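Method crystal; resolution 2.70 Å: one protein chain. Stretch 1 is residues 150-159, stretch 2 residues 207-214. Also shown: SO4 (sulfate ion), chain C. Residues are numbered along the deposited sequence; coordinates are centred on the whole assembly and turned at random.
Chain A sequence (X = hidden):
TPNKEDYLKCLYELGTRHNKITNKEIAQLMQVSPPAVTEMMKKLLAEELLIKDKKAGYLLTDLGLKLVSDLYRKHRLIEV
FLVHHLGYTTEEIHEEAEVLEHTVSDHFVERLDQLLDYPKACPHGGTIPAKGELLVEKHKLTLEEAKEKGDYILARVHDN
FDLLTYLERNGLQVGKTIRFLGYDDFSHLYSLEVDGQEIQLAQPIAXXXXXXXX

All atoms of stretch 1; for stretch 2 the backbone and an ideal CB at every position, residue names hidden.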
# COMPACT_ATOMS: atom_id res chain seq x y z
N GLY A 150 -40.97 6.79 12.21
CA GLY A 150 -40.53 6.02 13.36
C GLY A 150 -39.05 5.63 13.39
O GLY A 150 -38.20 6.28 12.77
N ASP A 151 -38.75 4.55 14.10
CA ASP A 151 -37.38 4.14 14.35
C ASP A 151 -36.72 3.53 13.11
O ASP A 151 -37.38 2.86 12.32
CB ASP A 151 -37.32 3.18 15.54
CG ASP A 151 -37.58 3.89 16.86
OD1 ASP A 151 -36.60 4.37 17.49
OD2 ASP A 151 -38.76 3.97 17.28
N TYR A 152 -35.43 3.79 12.96
CA TYR A 152 -34.64 3.34 11.81
C TYR A 152 -33.17 3.10 12.20
O TYR A 152 -32.64 3.80 13.07
CB TYR A 152 -34.69 4.38 10.69
CG TYR A 152 -35.85 4.25 9.73
CD1 TYR A 152 -37.09 4.84 9.99
CD2 TYR A 152 -35.70 3.56 8.53
CE1 TYR A 152 -38.14 4.73 9.09
CE2 TYR A 152 -36.75 3.45 7.63
CZ TYR A 152 -37.97 4.03 7.91
OH TYR A 152 -39.00 3.92 7.01
N ILE A 153 -32.52 2.13 11.58
CA ILE A 153 -31.06 2.02 11.71
C ILE A 153 -30.38 2.81 10.60
O ILE A 153 -30.79 2.75 9.44
CB ILE A 153 -30.55 0.58 11.57
CG1 ILE A 153 -31.55 -0.43 12.11
CG2 ILE A 153 -29.23 0.44 12.29
CD1 ILE A 153 -31.04 -1.88 11.95
N LEU A 154 -29.36 3.56 10.97
CA LEU A 154 -28.55 4.25 9.97
C LEU A 154 -27.55 3.27 9.40
O LEU A 154 -26.44 3.12 9.91
CB LEU A 154 -27.81 5.41 10.60
CG LEU A 154 -27.18 6.31 9.55
CD1 LEU A 154 -28.06 6.26 8.34
CD2 LEU A 154 -27.06 7.72 10.10
N ALA A 155 -27.93 2.59 8.32
CA ALA A 155 -27.18 1.42 7.86
C ALA A 155 -25.99 1.72 6.96
O ALA A 155 -24.95 1.07 7.09
CB ALA A 155 -28.09 0.41 7.22
N ARG A 156 -26.12 2.68 6.05
CA ARG A 156 -24.98 3.08 5.22
C ARG A 156 -24.96 4.58 4.95
O ARG A 156 -25.97 5.25 5.08
CB ARG A 156 -24.95 2.28 3.91
CG ARG A 156 -24.06 2.88 2.83
CD ARG A 156 -23.88 1.94 1.64
NE ARG A 156 -25.01 1.91 0.72
CZ ARG A 156 -24.92 2.17 -0.59
NH1 ARG A 156 -23.76 2.49 -1.13
NH2 ARG A 156 -26.00 2.10 -1.35
N VAL A 157 -23.79 5.10 4.62
CA VAL A 157 -23.65 6.48 4.22
C VAL A 157 -22.66 6.46 3.08
O VAL A 157 -21.84 5.57 2.99
CB VAL A 157 -23.07 7.36 5.34
CG1 VAL A 157 -23.79 7.12 6.63
CG2 VAL A 157 -21.60 7.06 5.52
N HIS A 158 -22.75 7.43 2.18
CA HIS A 158 -21.82 7.48 1.07
C HIS A 158 -20.47 7.90 1.59
O HIS A 158 -20.39 8.62 2.56
CB HIS A 158 -22.32 8.43 -0.03
CG HIS A 158 -23.17 7.76 -1.06
ND1 HIS A 158 -22.64 7.14 -2.17
CD2 HIS A 158 -24.51 7.58 -1.13
CE1 HIS A 158 -23.62 6.62 -2.89
NE2 HIS A 158 -24.76 6.87 -2.28
N ASP A 159 -19.41 7.44 0.94
CA ASP A 159 -18.05 7.64 1.42
C ASP A 159 -17.59 9.10 1.47
O ASP A 159 -16.72 9.44 2.25
CB ASP A 159 -17.09 6.81 0.57
CG ASP A 159 -16.19 5.96 1.41
OD1 ASP A 159 -16.03 6.29 2.60
OD2 ASP A 159 -15.66 4.94 0.91
N UNK A 207 -30.67 12.08 0.70
CA UNK A 207 -30.51 11.27 -0.49
C UNK A 207 -29.30 10.34 -0.34
O UNK A 207 -29.20 9.31 -1.02
CB UNK A 207 -30.36 12.16 -1.72
N UNK A 208 -28.39 10.72 0.55
CA UNK A 208 -27.08 10.08 0.67
C UNK A 208 -26.94 9.20 1.91
O UNK A 208 -25.87 8.69 2.19
CB UNK A 208 -25.99 11.15 0.69
N UNK A 209 -28.02 9.07 2.65
CA UNK A 209 -28.01 8.35 3.91
C UNK A 209 -28.94 7.17 3.74
O UNK A 209 -30.07 7.32 3.25
CB UNK A 209 -28.43 9.24 5.08
N UNK A 210 -28.50 5.99 4.14
CA UNK A 210 -29.29 4.80 3.89
C UNK A 210 -29.78 4.19 5.19
O UNK A 210 -28.97 3.97 6.11
CB UNK A 210 -28.48 3.78 3.10
N UNK A 211 -31.08 3.91 5.27
CA UNK A 211 -31.66 3.36 6.49
C UNK A 211 -32.44 2.06 6.31
O UNK A 211 -32.74 1.65 5.19
CB UNK A 211 -32.59 4.41 7.11
N UNK A 212 -32.77 1.43 7.43
CA UNK A 212 -33.60 0.23 7.42
C UNK A 212 -34.49 0.22 8.66
O UNK A 212 -34.00 0.28 9.78
CB UNK A 212 -32.74 -1.03 7.36
N UNK A 213 -35.80 0.16 8.44
CA UNK A 213 -36.78 0.38 9.51
C UNK A 213 -36.68 -0.68 10.59
O UNK A 213 -37.01 -1.84 10.36
CB UNK A 213 -38.20 0.40 8.94
N UNK A 214 -36.23 -0.27 11.77
CA UNK A 214 -36.16 -1.17 12.90
C UNK A 214 -37.47 -1.09 13.68
O UNK A 214 -38.07 -2.12 14.02
OXT UNK A 214 -37.99 -0.01 13.94
CB UNK A 214 -34.96 -0.83 13.79
S SO4 C . -20.30 5.00 -1.67
O1 SO4 C . -21.22 4.54 -0.62
O2 SO4 C . -20.89 4.67 -2.96
O3 SO4 C . -20.10 6.46 -1.61
O4 SO4 C . -19.00 4.31 -1.52

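The two segments run antiparallel, and the backbone of stretch 1 already fixes much of what stretch 2 can do.

Position 207 lies before the pairing begins. Its CB points sideways with nothing of stretch 1 within 5.5 Å, so almost any residue would suit it; the deposited one is Gln207, which makes no contact here.

At position 208 the backbone is the useful part: its O receives a weak hydrogen bond from the N of His158 at 3.4 Å. The CB points sideways, 4.3 Å from CD2 of His158, and leaves room for many side chains, polar ones included. The residue is Gln208, whose amide nitrogen is hydrogen-bonded elsewhere in the structure.

Position 209 has extended backbone angles and pairs with Val157 without hydrogen bonds. Its CB emerges on the face carrying Leu154 and Val157, 4.4 Å from CD1 of Leu154, and such apolar neighbours favour Val, Ile or Leu. Ile209 is found, its CG2 packing 3.3 Å from CD1 of Leu154.

At position 210 the sheet turns its other face, that of Arg156. The N gives a 2.8 Å hydrogen bond to the O of Arg156, while the O accepts from both the N of Ala155 at 2.8 Å and the N of Arg156 at 3.1 Å; one carbonyl thus serves two successive amides at the bulge in stretch 1. Beyond the CB lie the guanidinium of Arg156 and the imidazole of His158. An acid could answer the charge, but a long aromatic residue with a polar tip could meet both groups. Tyr210 does so: its ring face lies under the guanidinium, with CZ of Arg156 3.9 Å from the ring centroid, a cation-pi contact, and its OH is hydrogen-bonded to NE2 of His158 at 2.5 Å, a contact in which either could be the donor.

Position 211 returns to the face of Leu154. Its CB is only 3.5 Å from CD2 of Tyr152, so a compact, branched apolar residue fits well. Val211 divides its methyls: CG2 touches CD2 of Tyr152 at 3.2 Å, and CG1 lies 3.9 Å from CD1 of Leu154.

Position 212 is held to Ile153 by two hydrogen bonds, from the N of Ile153 to its O at 3.0 Å and from its N to the O of Ile153 at 3.1 Å. The CB shares a face with Ile153, 4.9 Å from CB of Ala155, and small, polar or branched residues would all serve. Glu212 brings its OE1 to 3.3 Å from CB of Ala155.

Position 213 sets its CA over the face of the Tyr152 ring, 3.8 Å from the centroid, a CH-pi contact requiring no particular side chain. Lys213 directs its charged end away.

Position 214 closes the chain. Its N gives a weak 3.4 Å hydrogen bond to the O of Asp151, and its CB points toward stretch 1, 3.8 Å from CG1 of Ile153, inviting an aliphatic group. Ile214 supplies one, its CG2 lying 3.7 Å from that CG1 of Ile153.

Stretch 2 (207-214) QQIYVEKI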
# COMPACT_ATOMS: atom_id res chain seq x y z
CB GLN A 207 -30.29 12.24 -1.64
CG GLN A 207 -30.51 11.70 -3.04
CD GLN A 207 -30.01 12.69 -4.09
OE1 GLN A 207 -30.31 12.57 -5.27
NE2 GLN A 207 -29.25 13.69 -3.64
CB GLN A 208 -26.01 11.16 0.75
CG GLN A 208 -25.60 11.76 -0.56
CD GLN A 208 -24.72 12.97 -0.36
OE1 GLN A 208 -23.53 12.96 -0.69
NE2 GLN A 208 -25.29 14.02 0.22
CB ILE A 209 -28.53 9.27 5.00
CG1 ILE A 209 -27.43 10.21 5.45
CG2 ILE A 209 -29.09 8.48 6.16
CD1 ILE A 209 -27.99 11.46 6.06
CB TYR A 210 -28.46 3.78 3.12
CG TYR A 210 -28.05 4.26 1.76
CD1 TYR A 210 -27.09 5.24 1.61
CD2 TYR A 210 -28.62 3.71 0.61
CE1 TYR A 210 -26.69 5.67 0.35
CE2 TYR A 210 -28.24 4.13 -0.65
CZ TYR A 210 -27.27 5.11 -0.77
OH TYR A 210 -26.90 5.53 -2.02
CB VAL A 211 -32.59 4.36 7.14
CG1 VAL A 211 -31.82 5.62 7.47
CG2 VAL A 211 -33.77 4.65 6.21
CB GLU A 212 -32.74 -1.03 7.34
CG GLU A 212 -32.85 -1.74 5.99
CD GLU A 212 -31.64 -1.52 5.12
OE1 GLU A 212 -30.66 -0.94 5.62
OE2 GLU A 212 -31.66 -1.93 3.94
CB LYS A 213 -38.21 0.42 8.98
CG LYS A 213 -39.27 0.49 10.09
CD LYS A 213 -40.58 -0.19 9.69
CE LYS A 213 -40.45 -1.72 9.62
NZ LYS A 213 -40.56 -2.41 10.95
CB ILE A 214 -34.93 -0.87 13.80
CG1 ILE A 214 -35.16 -1.38 15.22
CG2 ILE A 214 -34.64 0.61 13.84
CD1 ILE A 214 -34.28 -0.72 16.25
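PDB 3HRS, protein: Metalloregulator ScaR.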